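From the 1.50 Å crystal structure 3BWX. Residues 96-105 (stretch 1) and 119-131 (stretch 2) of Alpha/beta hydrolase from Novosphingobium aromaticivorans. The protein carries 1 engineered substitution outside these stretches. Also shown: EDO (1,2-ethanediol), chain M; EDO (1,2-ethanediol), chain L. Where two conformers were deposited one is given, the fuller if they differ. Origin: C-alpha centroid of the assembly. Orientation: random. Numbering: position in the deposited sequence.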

# COMPACT_ATOMS: atom_id res chain seq x y z
N ILE A 96 7.51 17.84 -5.50
CA ILE A 96 7.55 17.43 -4.09
C ILE A 96 8.98 17.05 -3.72
O ILE A 96 9.51 16.04 -4.26
CB ILE A 96 6.62 16.23 -3.82
CG1 ILE A 96 5.16 16.60 -4.12
CG2 ILE A 96 6.77 15.70 -2.38
CD1 ILE A 96 4.20 15.41 -4.35
N GLU A 97 9.58 17.76 -2.76
CA GLU A 97 10.96 17.45 -2.38
C GLU A 97 11.02 16.62 -1.07
O GLU A 97 11.96 15.85 -0.83
CB GLU A 97 11.78 18.75 -2.28
CG GLU A 97 12.22 19.38 -3.63
CD GLU A 97 12.97 20.71 -3.44
N ARG A 98 10.07 16.84 -0.19
CA ARG A 98 10.05 16.21 1.13
C ARG A 98 8.64 15.76 1.40
O ARG A 98 7.70 16.48 1.07
CB ARG A 98 10.44 17.23 2.14
CG ARG A 98 10.73 16.72 3.48
CD ARG A 98 11.36 17.83 4.30
NE ARG A 98 11.79 17.30 5.57
CZ ARG A 98 11.21 17.52 6.75
NH1 ARG A 98 10.12 18.29 6.90
NH2 ARG A 98 11.75 16.94 7.82
N PHE A 99 8.47 14.59 1.98
CA PHE A 99 7.14 13.99 2.15
C PHE A 99 7.13 12.96 3.23
O PHE A 99 8.17 12.41 3.61
CB PHE A 99 6.61 13.36 0.83
CG PHE A 99 7.55 12.31 0.22
CD1 PHE A 99 8.66 12.70 -0.48
CD2 PHE A 99 7.33 10.95 0.38
CE1 PHE A 99 9.53 11.74 -1.06
CE2 PHE A 99 8.19 10.01 -0.19
CZ PHE A 99 9.29 10.42 -0.89
N VAL A 100 5.94 12.71 3.77
CA VAL A 100 5.69 11.56 4.64
C VAL A 100 5.26 10.42 3.74
O VAL A 100 4.52 10.64 2.75
CB VAL A 100 4.62 11.89 5.70
CG1 VAL A 100 4.20 10.64 6.48
CG2 VAL A 100 5.09 13.07 6.60
N ALA A 101 5.77 9.23 4.01
CA ALA A 101 5.43 8.06 3.23
C ALA A 101 4.71 7.05 4.12
O ALA A 101 5.24 6.68 5.19
CB ALA A 101 6.71 7.44 2.62
N ILE A 102 3.53 6.58 3.71
CA ILE A 102 2.79 5.49 4.39
C ILE A 102 2.69 4.36 3.37
O ILE A 102 1.98 4.53 2.42
CB ILE A 102 1.38 5.94 4.87
CG1 ILE A 102 1.48 7.11 5.84
CG2 ILE A 102 0.67 4.70 5.43
CD1 ILE A 102 0.14 7.59 6.43
N GLY A 103 3.37 3.23 3.58
CA GLY A 103 3.46 2.17 2.58
C GLY A 103 3.02 0.82 3.12
O GLY A 103 3.54 0.36 4.17
N THR A 104 2.02 0.23 2.46
CA THR A 104 1.52 -1.06 2.80
C THR A 104 2.11 -2.13 1.94
O THR A 104 1.99 -2.07 0.73
CB THR A 104 0.01 -1.08 2.74
OG1 THR A 104 -0.49 -0.21 3.76
CG2 THR A 104 -0.50 -2.52 3.01
N SER A 105 2.76 -3.12 2.56
CA SER A 105 3.26 -4.27 1.81
C SER A 105 4.25 -3.81 0.71
O SER A 105 5.25 -3.17 1.01
CB SER A 105 2.07 -5.06 1.24
OG SER A 105 1.13 -5.28 2.28
N PRO A 119 17.69 9.71 2.09
CA PRO A 119 16.75 9.60 3.21
C PRO A 119 16.24 10.90 3.77
O PRO A 119 15.15 10.93 4.32
CB PRO A 119 17.54 8.81 4.27
CG PRO A 119 18.55 8.04 3.44
CD PRO A 119 18.93 8.96 2.31
N ALA A 120 16.96 12.01 3.58
CA ALA A 120 16.49 13.27 4.12
C ALA A 120 15.20 13.73 3.46
O ALA A 120 14.50 14.59 3.99
CB ALA A 120 17.55 14.34 3.97
N ARG A 121 14.87 13.18 2.29
CA ARG A 121 13.63 13.53 1.62
C ARG A 121 12.39 13.03 2.40
O ARG A 121 11.25 13.46 2.14
CB ARG A 121 13.60 12.94 0.19
CG ARG A 121 13.23 11.44 0.14
CD ARG A 121 13.58 10.70 -1.13
NE ARG A 121 13.02 11.29 -2.31
CZ ARG A 121 12.94 10.72 -3.52
NH1 ARG A 121 13.33 9.47 -3.75
NH2 ARG A 121 12.44 11.43 -4.53
N ILE A 122 12.58 12.05 3.30
CA ILE A 122 11.49 11.44 4.04
C ILE A 122 11.35 12.22 5.32
O ILE A 122 12.22 12.18 6.20
CB ILE A 122 11.79 9.95 4.38
CG1 ILE A 122 11.96 9.11 3.10
CG2 ILE A 122 10.71 9.36 5.32
CD1 ILE A 122 10.70 9.00 2.22
N ALA A 123 10.26 12.95 5.47
CA ALA A 123 9.98 13.66 6.72
C ALA A 123 9.69 12.69 7.87
O ALA A 123 10.12 12.91 8.99
CB ALA A 123 8.82 14.65 6.51
N ALA A 124 8.96 11.64 7.55
CA ALA A 124 8.64 10.54 8.45
C ALA A 124 8.01 9.44 7.61
O ALA A 124 7.60 9.69 6.44
CB ALA A 124 7.69 11.02 9.57
N ALA A 125 7.89 8.24 8.16
CA ALA A 125 7.35 7.13 7.41
C ALA A 125 6.63 6.12 8.32
O ALA A 125 6.89 5.99 9.51
CB ALA A 125 8.42 6.43 6.58
N VAL A 126 5.75 5.38 7.67
CA VAL A 126 5.02 4.29 8.25
C VAL A 126 5.17 3.11 7.33
O VAL A 126 4.87 3.23 6.16
CB VAL A 126 3.51 4.64 8.37
CG1 VAL A 126 2.72 3.40 8.96
CG2 VAL A 126 3.27 5.90 9.21
N LEU A 127 5.63 1.97 7.86
CA LEU A 127 5.69 0.70 7.14
C LEU A 127 4.56 -0.14 7.70
O LEU A 127 4.54 -0.45 8.89
CB LEU A 127 7.02 -0.03 7.30
CG LEU A 127 8.27 0.54 6.62
CD1 LEU A 127 9.51 -0.29 7.04
CD2 LEU A 127 8.09 0.56 5.07
N ASN A 128 3.62 -0.48 6.85
CA ASN A 128 2.46 -1.26 7.29
C ASN A 128 2.62 -2.71 6.87
O ASN A 128 2.42 -3.09 5.71
CB ASN A 128 1.19 -0.68 6.76
CG ASN A 128 -0.02 -1.46 7.19
OD1 ASN A 128 -0.05 -2.08 8.26
ND2 ASN A 128 -1.06 -1.38 6.39
N ASP A 129 3.03 -3.50 7.85
CA ASP A 129 3.10 -4.97 7.77
C ASP A 129 4.03 -5.46 6.68
O ASP A 129 3.72 -6.37 5.89
CB ASP A 129 1.72 -5.65 7.71
CG ASP A 129 1.74 -7.07 8.29
OD1 ASP A 129 1.99 -7.16 9.48
OD2 ASP A 129 1.58 -8.06 7.56
N VAL A 130 5.17 -4.82 6.58
CA VAL A 130 6.20 -5.26 5.69
C VAL A 130 7.54 -4.86 6.30
O VAL A 130 7.65 -3.85 6.99
CB VAL A 130 6.01 -4.70 4.29
CG1 VAL A 130 6.08 -3.18 4.28
CG2 VAL A 130 6.95 -5.41 3.33
N GLY A 131 8.55 -5.67 6.02
CA GLY A 131 9.90 -5.44 6.50
C GLY A 131 10.94 -6.04 5.56
O GLY A 131 10.61 -6.60 4.55
C1 EDO M . 11.78 14.13 -3.28
O1 EDO M . 11.53 14.24 -4.70
C2 EDO M . 13.29 14.26 -3.06
O2 EDO M . 13.69 15.60 -2.74
C1 EDO L . 14.75 17.40 1.06
O1 EDO L . 14.63 16.91 -0.28
C2 EDO L . 16.02 16.85 1.71
O2 EDO L . 17.09 16.67 0.77
O HOH W 1 14.66 15.85 6.30

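How do the two backbones lie against each other? Strand 99-104 runs beside the strand of stretch 2 that ends at Asn128 in parallel, their directions only 2° apart and their axes approaching to 4.6 Å. As is usual in a parallel pair, alternate residues of the first strand use both N and O, bonding to two different residues of the neighbouring stretch. Phe99 N donates to Arg121 O (3.0 Å) while Phe99 O accepts from Ala123 N (2.8 Å). Ala101 N reaches Ala124 O at 3.1 Å, and Ala101 O takes Val126 N at 2.8 Å; Gly103 N bonds to Val126 O at 3.0 Å, and Gly103 O receives Asn128 N at 2.8 Å. The last rung, Ser105 N to Asn128 O, is longer at 3.2 Å. The chain turns a corner at Ala123, and the ladder steps from Ala123 N to Ala124 O there.

What fills the sheet face that carries Phe99, Ala101 and Leu127? The side chains that meet here are mostly small: Ala101 CB lies 4.4 Å from Ala125 CB, and Gly103 offers no side chain beside Leu127. Ile122 serves two neighbours with one methyl, its CD1 being 3.6 Å from Phe99 CE2 and 4.3 Å from Ala101 CB. These buried apolar contacts need no polar partner and add van der Waals packing to the backbone ladder.

What meets on the opposite face? Val100 CG2 packs against Ala123 CB at 4.1 Å and Ala124 CB at 4.4 Å, and Ile102 CG1 touches Val126 CG2 at 4.0 Å. The row then changes from apolar to polar: Asn128 ND2 donates a hydrogen bond to Thr104 OG1 at 2.9 Å, with a nearly straight angle of 165°. This ties the side chains together at the same level where the backbones pair.

How do the two arginines join the contact near the start of the ladder? The guanidinium of Arg98 has Ala123 CB over one face, 3.7 Å from Arg98 CZ, so a flat cation rests on a methyl group. Water 1 bridges the stretches nearby, donating to Ala120 O at 2.6 Å and accepting a weak bond from Arg98 NE at 3.3 Å. The Arg121 side chain leaves sideways, and Phe99 CZ lies over one face of its guanidinium; Arg121 NE approaches the edge of the aromatic ring, 3.7 Å from Phe99 CE1. The chain M ethanediol, probably from the crystallisation liquor, sits beside this pair and donates from O1 to Ile96 O (2.7 Å) and from O2 to Glu97 O (2.6 Å).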